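Local coordinates for protein beta-porphyranase A (Bacteroides plebeius, PDB 4AW7) that hydrolyses the red-seaweed polysaccharide porphyran, cutting beta-1,4 linkages between D-galactose and 6-sulfated L-galactose to release mostly sulfated disaccharides, at residues A[491-496]-A[579-584]; A[419-424]-A[456-461]; A[167-172]-A[216-221]; A[30-35]-A[370-375]. All coordinates share one frame; numbering follows the deposited sequence.

Contact 1 of 4, residues A[491-496]-A[579-584]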
loop_
_atom_site.group_PDB
_atom_site.type_symbol
_atom_site.label_atom_id
_atom_site.label_comp_id
_atom_site.label_asym_id
_atom_site.label_seq_id
_atom_site.Cartn_x
_atom_site.Cartn_y
_atom_site.Cartn_z
ATOM N N LEU A 491 -11.375 -14.964 -23.818
ATOM C CA LEU A 491 -11.159 -13.547 -23.651
ATOM C C LEU A 491 -9.742 -13.199 -24.085
ATOM O O LEU A 491 -8.782 -13.853 -23.646
ATOM C CB LEU A 491 -11.362 -13.151 -22.182
ATOM C CG LEU A 491 -12.807 -13.234 -21.682
ATOM C CD1 LEU A 491 -12.881 -12.923 -20.199
ATOM C CD2 LEU A 491 -13.691 -12.201 -22.400
ATOM N N SER A 492 -9.640 -12.165 -24.897
ATOM C CA SER A 492 -8.370 -11.756 -25.479
ATOM C C SER A 492 -7.869 -10.455 -24.857
ATOM O O SER A 492 -8.594 -9.458 -24.807
ATOM C CB SER A 492 -8.575 -11.558 -26.972
ATOM O OG SER A 492 -7.484 -10.900 -27.580
ATOM N N PHE A 493 -6.619 -10.467 -24.401
ATOM C CA PHE A 493 -5.981 -9.293 -23.796
ATOM C C PHE A 493 -4.731 -8.921 -24.564
ATOM O O PHE A 493 -3.716 -9.657 -24.463
ATOM C CB PHE A 493 -5.674 -9.559 -22.307
ATOM C CG PHE A 493 -6.926 -9.707 -21.478
ATOM C CD1 PHE A 493 -7.533 -10.939 -21.348
ATOM C CD2 PHE A 493 -7.509 -8.606 -20.874
ATOM C CE1 PHE A 493 -8.707 -11.095 -20.614
ATOM C CE2 PHE A 493 -8.661 -8.740 -20.152
ATOM C CZ PHE A 493 -9.270 -9.984 -20.019
ATOM N N PRO A 494 -4.783 -7.790 -25.282
ATOM C CA PRO A 494 -3.602 -7.368 -26.037
ATOM C C PRO A 494 -2.687 -6.505 -25.199
ATOM O O PRO A 494 -3.150 -5.753 -24.319
ATOM C CB PRO A 494 -4.203 -6.549 -27.191
ATOM C CG PRO A 494 -5.476 -6.020 -26.651
ATOM C CD PRO A 494 -5.978 -6.992 -25.642
ATOM N N PHE A 495 -1.395 -6.619 -25.485
ATOM C CA PHE A 495 -0.343 -5.813 -24.839
ATOM C C PHE A 495 0.566 -5.255 -25.922
ATOM O O PHE A 495 0.716 -5.891 -26.978
ATOM C CB PHE A 495 0.474 -6.673 -23.884
ATOM C CG PHE A 495 -0.316 -7.215 -22.747
ATOM C CD1 PHE A 495 -1.048 -8.374 -22.894
ATOM C CD2 PHE A 495 -0.351 -6.544 -21.535
ATOM C CE1 PHE A 495 -1.797 -8.872 -21.873
ATOM C CE2 PHE A 495 -1.126 -7.065 -20.486
ATOM C CZ PHE A 495 -1.834 -8.210 -20.658
ATOM N N THR A 496 1.161 -4.094 -25.688
ATOM C CA THR A 496 2.044 -3.443 -26.640
ATOM C C THR A 496 3.334 -2.975 -25.972
ATOM O O THR A 496 3.381 -2.762 -24.760
ATOM C CB THR A 496 1.329 -2.247 -27.308
ATOM O OG1 THR A 496 1.006 -1.246 -26.333
ATOM C CG2 THR A 496 0.048 -2.692 -28.046
ATOM N N SER A 579 -10.926 -8.732 -13.894
ATOM C CA SER A 579 -10.824 -7.295 -13.586
ATOM C C SER A 579 -9.623 -6.628 -14.254
ATOM O O SER A 579 -9.752 -5.556 -14.809
ATOM C CB SER A 579 -10.827 -7.082 -12.074
ATOM O OG SER A 579 -9.791 -7.833 -11.468
ATOM N N SER A 580 -8.476 -7.316 -14.215
ATOM C CA SER A 580 -7.270 -6.762 -14.857
ATOM C C SER A 580 -6.348 -7.902 -15.252
ATOM O O SER A 580 -6.313 -8.975 -14.628
ATOM C CB SER A 580 -6.545 -5.757 -13.947
ATOM O OG SER A 580 -6.113 -6.325 -12.720
ATOM N N MET A 581 -5.562 -7.600 -16.292
ATOM C CA MET A 581 -4.526 -8.493 -16.829
ATOM C C MET A 581 -3.297 -7.647 -17.058
ATOM O O MET A 581 -3.314 -6.712 -17.834
ATOM C CB MET A 581 -5.007 -9.133 -18.138
ATOM C CG MET A 581 -6.196 -10.072 -17.963
ATOM S SD MET A 581 -5.741 -11.690 -17.345
ATOM C CE MET A 581 -5.252 -12.471 -18.891
ATOM N N ILE A 582 -2.222 -8.019 -16.355
ATOM C CA ILE A 582 -0.969 -7.254 -16.391
ATOM C C ILE A 582 0.164 -8.251 -16.614
ATOM O O ILE A 582 0.228 -9.277 -15.939
ATOM C CB ILE A 582 -0.754 -6.490 -15.066
ATOM C CG1 ILE A 582 -1.868 -5.457 -14.872
ATOM C CG2 ILE A 582 0.634 -5.799 -15.026
ATOM C CD1 ILE A 582 -1.975 -4.874 -13.471
ATOM N N LEU A 583 1.065 -7.955 -17.565
ATOM C CA LEU A 583 2.246 -8.791 -17.746
ATOM C C LEU A 583 3.418 -8.180 -16.976
ATOM O O LEU A 583 3.692 -6.994 -17.096
ATOM C CB LEU A 583 2.638 -8.943 -19.224
ATOM C CG LEU A 583 1.730 -9.828 -20.055
ATOM C CD1 LEU A 583 2.120 -9.770 -21.510
ATOM C CD2 LEU A 583 1.787 -11.259 -19.542
ATOM N N GLN A 584 4.111 -9.013 -16.210
ATOM C CA GLN A 584 5.326 -8.596 -15.502
ATOM C C GLN A 584 6.507 -9.282 -16.188
ATOM O O GLN A 584 6.474 -10.490 -16.391
ATOM C CB GLN A 584 5.289 -8.974 -14.034
ATOM C CG GLN A 584 6.664 -8.791 -13.427
ATOM C CD GLN A 584 6.705 -8.970 -11.949
ATOM O OE1 GLN A 584 6.149 -8.152 -11.230
ATOM N NE2 GLN A 584 7.439 -10.022 -11.461
#

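Contact 2 of 4, residues A[419-424]-A[456-461]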
loop_
_atom_site.group_PDB
_atom_site.type_symbol
_atom_site.label_atom_id
_atom_site.label_comp_id
_atom_site.label_asym_id
_atom_site.label_seq_id
_atom_site.Cartn_x
_atom_site.Cartn_y
_atom_site.Cartn_z
ATOM N N SER A 419 29.130 -13.235 5.331
ATOM C CA SER A 419 29.607 -13.595 6.669
ATOM C C SER A 419 28.855 -12.827 7.739
ATOM O O SER A 419 28.077 -11.937 7.422
ATOM C CB SER A 419 31.112 -13.279 6.792
ATOM O OG SER A 419 31.367 -11.877 6.708
ATOM N N ASN A 420 29.105 -13.138 9.010
ATOM C CA ASN A 420 28.519 -12.394 10.126
ATOM C C ASN A 420 26.991 -12.247 10.006
ATOM O O ASN A 420 26.424 -11.152 10.059
ATOM C CB ASN A 420 29.196 -11.061 10.292
ATOM C CG ASN A 420 30.658 -11.222 10.560
ATOM O OD1 ASN A 420 31.061 -12.172 11.253
ATOM N ND2 ASN A 420 31.467 -10.362 9.975
ATOM N N VAL A 421 26.344 -13.378 9.841
ATOM C CA VAL A 421 24.896 -13.425 9.669
ATOM C C VAL A 421 24.181 -13.282 11.007
ATOM O O VAL A 421 24.487 -13.970 11.998
ATOM C CB VAL A 421 24.468 -14.738 8.984
ATOM C CG1 VAL A 421 22.959 -14.779 8.763
ATOM C CG2 VAL A 421 25.212 -14.935 7.629
ATOM N N THR A 422 23.189 -12.394 11.021
ATOM C CA THR A 422 22.280 -12.210 12.153
ATOM C C THR A 422 20.842 -12.415 11.657
ATOM O O THR A 422 20.450 -11.950 10.580
ATOM C CB THR A 422 22.469 -10.844 12.808
ATOM O OG1 THR A 422 23.841 -10.685 13.229
ATOM C CG2 THR A 422 21.563 -10.650 13.963
ATOM N N LYS A 423 20.068 -13.141 12.426
ATOM C CA LYS A 423 18.689 -13.407 12.102
ATOM C C LYS A 423 17.781 -12.624 13.029
ATOM O O LYS A 423 17.812 -12.823 14.261
ATOM C CB LYS A 423 18.372 -14.901 12.228
ATOM C CG LYS A 423 16.944 -15.212 11.929
ATOM C CD LYS A 423 16.628 -16.687 11.860
ATOM C CE LYS A 423 16.867 -17.372 13.172
ATOM N NZ LYS A 423 15.855 -17.086 14.219
ATOM N N ARG A 424 16.955 -11.754 12.464
ATOM C CA ARG A 424 15.869 -11.108 13.194
ATOM C C ARG A 424 14.562 -11.812 12.877
ATOM O O ARG A 424 14.273 -12.118 11.736
ATOM C CB ARG A 424 15.752 -9.656 12.755
ATOM C CG ARG A 424 17.048 -8.829 12.813
ATOM C CD ARG A 424 16.828 -7.467 12.219
ATOM N NE ARG A 424 18.035 -6.669 12.214
ATOM C CZ ARG A 424 18.102 -5.457 11.682
ATOM N NH1 ARG A 424 17.023 -4.919 11.136
ATOM N NH2 ARG A 424 19.232 -4.785 11.646
ATOM N N ILE A 456 10.945 -12.680 8.903
ATOM C CA ILE A 456 12.363 -12.830 9.219
ATOM C C ILE A 456 13.160 -11.843 8.361
ATOM O O ILE A 456 12.912 -11.696 7.155
ATOM C CB ILE A 456 12.835 -14.316 8.931
ATOM C CG1 ILE A 456 12.140 -15.284 9.920
ATOM C CG2 ILE A 456 14.349 -14.487 8.975
ATOM C CD1 ILE A 456 12.202 -16.769 9.526
ATOM N N VAL A 457 14.144 -11.202 8.966
ATOM C CA VAL A 457 15.132 -10.405 8.263
ATOM C C VAL A 457 16.504 -10.922 8.663
ATOM O O VAL A 457 16.866 -10.923 9.855
ATOM C CB VAL A 457 14.984 -8.893 8.575
ATOM C CG1 VAL A 457 16.126 -8.090 7.992
ATOM C CG2 VAL A 457 13.655 -8.368 8.082
ATOM N N LEU A 458 17.230 -11.413 7.672
ATOM C CA LEU A 458 18.623 -11.801 7.824
ATOM C C LEU A 458 19.504 -10.628 7.414
ATOM O O LEU A 458 19.273 -9.993 6.378
ATOM C CB LEU A 458 18.908 -12.975 6.909
ATOM C CG LEU A 458 18.170 -14.277 7.222
ATOM C CD1 LEU A 458 18.155 -15.213 6.030
ATOM C CD2 LEU A 458 18.822 -14.973 8.386
ATOM N N VAL A 459 20.505 -10.339 8.247
ATOM C CA VAL A 459 21.443 -9.240 8.029
ATOM C C VAL A 459 22.822 -9.865 7.996
ATOM O O VAL A 459 23.172 -10.671 8.872
ATOM C CB VAL A 459 21.357 -8.172 9.123
ATOM C CG1 VAL A 459 22.332 -6.994 8.822
ATOM C CG2 VAL A 459 19.936 -7.728 9.312
ATOM N N ALA A 460 23.600 -9.534 6.982
ATOM C CA ALA A 460 24.931 -10.136 6.861
ATOM C C ALA A 460 25.904 -9.169 6.235
ATOM O O ALA A 460 25.501 -8.194 5.589
ATOM C CB ALA A 460 24.836 -11.389 6.004
ATOM N N ASP A 461 27.199 -9.437 6.413
ATOM C CA ASP A 461 28.232 -8.719 5.686
ATOM C C ASP A 461 28.459 -9.404 4.392
ATOM O O ASP A 461 28.383 -10.619 4.302
ATOM C CB ASP A 461 29.574 -8.682 6.447
ATOM C CG ASP A 461 29.520 -7.923 7.746
ATOM O OD1 ASP A 461 28.650 -7.083 7.926
ATOM O OD2 ASP A 461 30.425 -8.153 8.602
HETATM O O HOH W 1 31.661 -11.066 4.182
HETATM O O HOH W 2 24.870 -9.327 10.949
#

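Contact 3 of 4, residues A[167-172]-A[216-221]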
loop_
_atom_site.group_PDB
_atom_site.type_symbol
_atom_site.label_atom_id
_atom_site.label_comp_id
_atom_site.label_asym_id
_atom_site.label_seq_id
_atom_site.Cartn_x
_atom_site.Cartn_y
_atom_site.Cartn_z
ATOM N N MET A 167 -18.689 15.035 -3.374
ATOM C CA MET A 167 -17.373 14.787 -2.751
ATOM C C MET A 167 -16.294 14.668 -3.826
ATOM O O MET A 167 -15.180 15.185 -3.653
ATOM C CB MET A 167 -17.484 13.527 -1.914
ATOM C CG MET A 167 -18.261 13.708 -0.644
ATOM S SD MET A 167 -18.732 12.111 0.099
ATOM C CE MET A 167 -19.103 12.627 1.789
ATOM N N VAL A 168 -16.608 14.006 -4.918
ATOM C CA VAL A 168 -15.665 13.890 -6.016
ATOM C C VAL A 168 -15.411 15.252 -6.663
ATOM O O VAL A 168 -14.275 15.582 -7.002
ATOM C CB VAL A 168 -16.094 12.827 -7.030
ATOM C CG1 VAL A 168 -15.158 12.770 -8.239
ATOM C CG2 VAL A 168 -16.158 11.435 -6.345
ATOM N N ASP A 169 -16.465 16.075 -6.829
ATOM C CA ASP A 169 -16.304 17.405 -7.391
ATOM C C ASP A 169 -15.432 18.298 -6.493
ATOM O O ASP A 169 -14.678 19.135 -6.986
ATOM C CB ASP A 169 -17.679 18.037 -7.617
ATOM C CG ASP A 169 -18.428 17.446 -8.774
ATOM O OD1 ASP A 169 -17.837 16.764 -9.641
ATOM O OD2 ASP A 169 -19.673 17.697 -8.836
ATOM N N PHE A 170 -15.554 18.121 -5.186
ATOM C CA PHE A 170 -14.734 18.819 -4.185
ATOM C C PHE A 170 -13.269 18.440 -4.421
ATOM O O PHE A 170 -12.406 19.323 -4.578
ATOM C CB PHE A 170 -15.265 18.408 -2.811
ATOM C CG PHE A 170 -14.661 19.079 -1.602
ATOM C CD1 PHE A 170 -15.188 20.241 -1.093
ATOM C CD2 PHE A 170 -13.650 18.454 -0.884
ATOM C CE1 PHE A 170 -14.710 20.788 0.074
ATOM C CE2 PHE A 170 -13.185 18.968 0.283
ATOM C CZ PHE A 170 -13.694 20.164 0.764
ATOM N N TYR A 171 -12.990 17.142 -4.485
ATOM C CA TYR A 171 -11.636 16.693 -4.820
ATOM C C TYR A 171 -11.112 17.312 -6.132
ATOM O O TYR A 171 -9.975 17.811 -6.213
ATOM C CB TYR A 171 -11.577 15.169 -4.949
ATOM C CG TYR A 171 -11.189 14.393 -3.708
ATOM C CD1 TYR A 171 -9.865 14.084 -3.452
ATOM C CD2 TYR A 171 -12.130 13.885 -2.812
ATOM C CE1 TYR A 171 -9.485 13.383 -2.349
ATOM C CE2 TYR A 171 -11.753 13.144 -1.701
ATOM C CZ TYR A 171 -10.409 12.876 -1.479
ATOM O OH TYR A 171 -9.936 12.140 -0.418
ATOM N N ALA A 172 -11.936 17.262 -7.180
ATOM C CA ALA A 172 -11.519 17.728 -8.495
ATOM C C ALA A 172 -11.173 19.203 -8.466
ATOM O O ALA A 172 -10.149 19.617 -9.016
ATOM C CB ALA A 172 -12.627 17.474 -9.542
ATOM N N ILE A 216 -12.015 8.172 -10.620
ATOM C CA ILE A 216 -11.006 8.302 -11.645
ATOM C C ILE A 216 -11.537 9.093 -12.841
ATOM O O ILE A 216 -10.848 9.966 -13.375
ATOM C CB ILE A 216 -10.422 6.937 -12.050
ATOM C CG1 ILE A 216 -9.662 6.322 -10.858
ATOM C CG2 ILE A 216 -9.503 7.066 -13.257
ATOM C CD1 ILE A 216 -9.233 4.877 -11.050
ATOM N N ASP A 217 -12.768 8.818 -13.254
ATOM C CA ASP A 217 -13.351 9.514 -14.409
ATOM C C ASP A 217 -13.595 10.992 -14.141
ATOM O O ASP A 217 -13.353 11.832 -14.994
ATOM C CB ASP A 217 -14.676 8.834 -14.792
ATOM C CG ASP A 217 -14.493 7.489 -15.431
ATOM O OD1 ASP A 217 -13.388 7.193 -15.976
ATOM O OD2 ASP A 217 -15.485 6.720 -15.443
ATOM N N ARG A 218 -14.094 11.330 -12.971
ATOM C CA ARG A 218 -14.633 12.648 -12.689
ATOM C C ARG A 218 -13.625 13.581 -12.002
ATOM O O ARG A 218 -13.655 14.780 -12.207
ATOM C CB ARG A 218 -15.910 12.507 -11.854
ATOM C CG ARG A 218 -16.728 13.733 -11.567
ATOM C CD ARG A 218 -18.116 13.300 -11.087
ATOM N NE ARG A 218 -18.924 14.451 -10.733
ATOM C CZ ARG A 218 -20.230 14.546 -10.953
ATOM N NH1 ARG A 218 -20.897 13.551 -11.529
ATOM N NH2 ARG A 218 -20.876 15.641 -10.575
ATOM N N ALA A 219 -12.727 13.053 -11.181
ATOM C CA ALA A 219 -11.644 13.809 -10.553
ATOM C C ALA A 219 -10.234 13.382 -10.955
ATOM O O ALA A 219 -9.285 14.125 -10.675
ATOM C CB ALA A 219 -11.771 13.742 -9.022
ATOM N N GLY A 220 -10.075 12.229 -11.598
ATOM C CA GLY A 220 -8.745 11.684 -11.785
ATOM C C GLY A 220 -7.794 12.506 -12.596
ATOM O O GLY A 220 -6.610 12.483 -12.333
ATOM N N ALA A 221 -8.297 13.264 -13.560
ATOM C CA ALA A 221 -7.435 14.132 -14.345
ATOM C C ALA A 221 -6.716 15.171 -13.484
ATOM O O ALA A 221 -5.668 15.652 -13.869
ATOM C CB ALA A 221 -8.241 14.845 -15.444
#

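Contact 4 of 4, residues A[30-35]-A[370-375]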
loop_
_atom_site.group_PDB
_atom_site.type_symbol
_atom_site.label_atom_id
_atom_site.label_comp_id
_atom_site.label_asym_id
_atom_site.label_seq_id
_atom_site.Cartn_x
_atom_site.Cartn_y
_atom_site.Cartn_z
ATOM N N ARG A 30 18.685 -5.396 -9.013
ATOM C CA ARG A 30 17.316 -5.447 -9.506
ATOM C C ARG A 30 16.699 -4.058 -9.468
ATOM O O ARG A 30 16.879 -3.295 -8.502
ATOM C CB ARG A 30 16.494 -6.475 -8.714
ATOM C CG ARG A 30 15.026 -6.582 -9.141
ATOM C CD ARG A 30 14.434 -7.922 -8.730
ATOM N NE ARG A 30 13.014 -8.008 -9.056
ATOM C CZ ARG A 30 12.025 -7.634 -8.256
ATOM N NH1 ARG A 30 12.260 -7.139 -7.032
ATOM N NH2 ARG A 30 10.778 -7.742 -8.707
ATOM N N PHE A 31 15.970 -3.724 -10.539
ATOM C CA PHE A 31 15.249 -2.477 -10.656
ATOM C C PHE A 31 13.778 -2.745 -10.806
ATOM O O PHE A 31 13.365 -3.700 -11.487
ATOM C CB PHE A 31 15.685 -1.701 -11.927
ATOM C CG PHE A 31 17.058 -1.091 -11.843
ATOM C CD1 PHE A 31 18.175 -1.848 -12.059
ATOM C CD2 PHE A 31 17.207 0.248 -11.539
ATOM C CE1 PHE A 31 19.440 -1.232 -11.968
ATOM C CE2 PHE A 31 18.460 0.841 -11.466
ATOM C CZ PHE A 31 19.564 0.072 -11.707
ATOM N N LEU A 32 12.971 -1.890 -10.186
ATOM C CA LEU A 32 11.553 -1.741 -10.499
ATOM C C LEU A 32 11.491 -0.564 -11.414
ATOM O O LEU A 32 11.637 0.583 -10.990
ATOM C CB LEU A 32 10.728 -1.524 -9.211
ATOM C CG LEU A 32 10.909 -2.556 -8.108
ATOM C CD1 LEU A 32 10.011 -2.238 -6.931
ATOM C CD2 LEU A 32 10.733 -3.977 -8.557
ATOM N N SER A 33 11.355 -0.837 -12.708
ATOM C CA SER A 33 11.501 0.179 -13.770
ATOM C C SER A 33 12.744 1.014 -13.521
ATOM O O SER A 33 13.840 0.488 -13.631
ATOM C CB SER A 33 10.247 0.989 -13.956
ATOM O OG SER A 33 9.187 0.160 -14.111
ATOM N N GLY A 34 12.612 2.291 -13.214
ATOM C CA GLY A 34 13.767 3.178 -13.035
ATOM C C GLY A 34 14.443 3.193 -11.684
ATOM O O GLY A 34 15.403 3.923 -11.544
ATOM N N VAL A 35 14.004 2.432 -10.692
ATOM C CA VAL A 35 14.560 2.542 -9.349
ATOM C C VAL A 35 14.990 1.204 -8.807
ATOM O O VAL A 35 14.249 0.223 -8.878
ATOM C CB VAL A 35 13.606 3.289 -8.388
ATOM C CG1 VAL A 35 12.325 2.504 -8.088
ATOM C CG2 VAL A 35 14.298 3.722 -7.080
ATOM N N GLY A 370 19.382 -0.003 0.760
ATOM C CA GLY A 370 20.278 -0.410 -0.284
ATOM C C GLY A 370 19.603 -0.688 -1.588
ATOM O O GLY A 370 18.379 -0.559 -1.723
ATOM N N GLU A 371 20.380 -1.110 -2.565
ATOM C CA GLU A 371 19.864 -1.476 -3.871
ATOM C C GLU A 371 19.246 -2.847 -3.817
ATOM O O GLU A 371 19.803 -3.794 -3.267
ATOM C CB GLU A 371 20.970 -1.448 -4.906
ATOM C CG GLU A 371 21.416 0.002 -5.223
ATOM C CD GLU A 371 22.570 0.085 -6.173
ATOM O OE1 GLU A 371 23.597 -0.532 -5.869
ATOM O OE2 GLU A 371 22.454 0.805 -7.179
ATOM N N ARG A 372 18.077 -2.992 -4.405
ATOM C CA ARG A 372 17.499 -4.298 -4.586
ATOM C C ARG A 372 18.471 -5.194 -5.333
ATOM O O ARG A 372 19.146 -4.748 -6.264
ATOM C CB ARG A 372 16.199 -4.186 -5.387
ATOM C CG ARG A 372 15.056 -3.618 -4.617
ATOM C CD ARG A 372 13.934 -3.205 -5.545
ATOM N NE ARG A 372 12.720 -2.822 -4.810
ATOM C CZ ARG A 372 12.533 -1.651 -4.215
ATOM N NH1 ARG A 372 13.417 -0.657 -4.275
ATOM N NH2 ARG A 372 11.424 -1.454 -3.522
ATOM N N VAL A 373 18.491 -6.462 -4.931
ATOM C CA VAL A 373 19.195 -7.496 -5.685
ATOM C C VAL A 373 18.223 -8.580 -6.091
ATOM O O VAL A 373 17.107 -8.659 -5.568
ATOM C CB VAL A 373 20.418 -8.079 -4.944
ATOM C CG1 VAL A 373 21.428 -6.918 -4.670
ATOM C CG2 VAL A 373 19.999 -8.794 -3.659
ATOM N N ASP A 374 18.623 -9.422 -7.044
ATOM C CA ASP A 374 17.655 -10.369 -7.559
ATOM C C ASP A 374 17.275 -11.399 -6.518
ATOM O O ASP A 374 18.134 -11.922 -5.815
ATOM C CB ASP A 374 18.123 -11.016 -8.858
ATOM C CG ASP A 374 16.989 -11.617 -9.631
ATOM O OD1 ASP A 374 15.865 -11.115 -9.530
ATOM O OD2 ASP A 374 17.186 -12.611 -10.319
ATOM N N ILE A 375 15.997 -11.718 -6.452
ATOM C CA ILE A 375 15.508 -12.723 -5.520
ATOM C C ILE A 375 14.247 -13.279 -6.110
ATOM O O ILE A 375 13.506 -12.544 -6.726
ATOM C CB ILE A 375 15.382 -12.176 -3.978
ATOM C CG1 ILE A 375 15.051 -13.340 -3.026
ATOM C CG2 ILE A 375 14.459 -10.982 -3.832
ATOM C CD1 ILE A 375 15.227 -13.010 -1.515
HETATM O O HOH W 3 14.690 -7.225 -5.470
#

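Contact 1 of 4, residues A[491-496]-A[579-584]
Strand 491-496, with Phe493 and Phe495, lies over strand 579-584, with Met581 and Leu583, at an axis separation of 8.5 Å. Their N-to-C directions diverge by 43°, and they belong to different sheets, so the contact illustrates face-to-face packing inside a beta-sandwich, here in the C-terminal part of the chain. In place of backbone bonds there are two pairs of side chains pointing at each other, one aromatic and one aliphatic in each. Met581 crosses Phe493 at about a right angle and sets CG over the middle of the ring, 3.4 Å from its centroid. Because the thioether chain bends at both chi2 (-79°) and chi3 (-83°), SD also stays above this face, a Met-aromatic contact, and CE comes down beside Phe493 CD1. Were Phe493 an alanine, a gap would probably open between the sheets and Met581 would lose the ring that its CG and SD cover. Leu507 and Met509 of strand 503-514 and Val567 of strand 563-570 also touch Met581 within this core. Leu583 repeats the scheme less centrally: its CD1 rests over one face of Phe495, displaced toward the rim. The far edge of that ring faces the other strand's backbone, where Phe495 CE2 lies 3.5 Å from Met581 O.

Contact 2 of 4, residues A[419-424]-A[456-461]
Main-chain bonds pair Ser419, Thr422 and Arg424 with Asp461, Val459 and Val457, each an antiparallel hydrogen-bonded pair with a bond in both directions. Among them, Arg424 N reaches Val457 O at 2.7 Å. The register slips by one residue between Ser419 and Thr422, so Asn420 and Val421 together occupy the place opposite Ala460: a beta bulge, where the chain turns a corner at Asn420. A water bridges the slip, meeting Asn420 O at 2.6 Å, Val459 O at 3.0 Å and Thr422 OG1, which also bonds to Asn440. Val459 O thus takes both this water and Thr422 N. These strands belong to the first beta-sandwich domain, where strand 454-462 runs between strands 421-429 and 392-399. Among polar side chains, Asn420 ND2 donates almost straight (174°) to Asp461 OD2 at 2.8 Å, on the anti side of a carboxylate turned nearly perpendicular to the amide; OD1 of the same group forms a salt bridge with Arg392. Nonpolar contacts lie on both faces. Beside Lys423 CB and CG sits Leu458 CD2, which also approaches Val421 CG1. On the other face the extended Arg424 chain lays its guanidinium over Val459 CG2, 3.6 Å from NE, while NH1 goes on to the carbonyls of Lys366 and Leu364.

Contact 3 of 4, residues A[167-172]-A[216-221]
Arg218 grips Asp169 side-on with two nitrogens, one to each carboxylate oxygen. NE donates to OD1 of Asp169 at 2.8 Å and NH2 to OD2 at 2.9 Å, both bonds running close to the guanidinium plane. Both oxygens are met on the syn side, although the two flat groups are tilted 32° from each other. With CG opposite the backbone N (chi1 -173°) and the chain extended as far as NE, the arginine reaches across from helix 212-219 to helix 160-179. Two bonds at separate atoms fix the rotation of the guanidinium, and its NH1 has a further, long and weak ion pair with Glu165.

Below this clasp the aliphatic part of the arginine joins the packing: Val168 CG1 lies 3.7 Å from Arg218 CB and also meets Ala219 CB at 3.6 Å. Deeper still, Ala172 and Ala219 approach through their methyl groups, CB to CB 3.9 Å, and their CA atoms are only 4.4 Å apart. Such close backbones are possible because each residue carries nothing beyond a CB. Tyr171 contributes only its CB, near the methyl of Ala219; its ring leads away to an edge-to-face contact with Phe215, and its hydroxyl bonds to Leu144 O, next to the substrate-binding Asn145.

The contact joins two helices of the outer layer that surrounds the curled parallel sheet of the catalytic beta/alpha barrel: helix 160-179 follows strand 136-142, helix 212-219 precedes strand 225-233, and strand 189-195, touched by Tyr171, runs between those two strands.

Contact 4 of 4, residues A[30-35]-A[370-375]
One direct hydrogen bond links the backbones of Arg30 and Arg372: Arg30 N donates to Arg372 O at 2.9 Å. The N-H points straight at the oxygen (178°), yet the donor stands 52° above the carbonyl plane, as suits strands that cross steeply instead of pairing in a sheet. Close by, Arg372 CB lies 3.3 Å from Arg30 O.

A second polar link runs through water, which accepts from Arg30 NH1 and donates to Val373 O at 2.8 Å. Direct charge pairing is looser. Arg30 passes Asp374 with its CD 3.6 Å from OD1, while NE stays beyond salt-bridge range. Each has stronger mates: Glu586 and Glu306 for the arginine, Arg504 for the aspartate.

Nonpolar contact centres on Leu32, whose CD1 sits over one face of the Arg372 guanidinium, 3.5 Å from NE, the two side chains crossing at about a right angle. The far end of Arg372 serves the carbonyl oxygens of Met305 and Ser36, together with Gln308 OE1. With a leucine in its place, Met305 O, Ser36 O and Gln308 OE1 would probably lose this shared donor.

From Leu32 to Val35 the chain reverses in a type II' beta turn. The touching residues are buried in a charge-rich junction between domains: strand 29-32 edges the C-terminal sandwich sheet, strand 371-377 belongs to the preceding sandwich, and Met305 ends helix 293-305 of the catalytic barrel.

Starting from the N terminus, residues 30-35 are the first to be used, and contact 4 closes the longest loop when 370-375 returns to them after 334 residues. Contact 3 is nested inside that loop, clasping two helices of the catalytic barrel. Contacts 2 and 1 then follow in series, without nesting or crossing. Contact 2 joins neighbouring strands within the first sandwich, in the sheet that also holds strand 371-377 of contact 4. Contact 1 joins the two sheets of the C-terminal sandwich, one of which includes strand 29-32. Contact 4 thus ties the two sandwiches together, its nearest atoms about 5 Å from contact 1 and about 8 Å from contact 2.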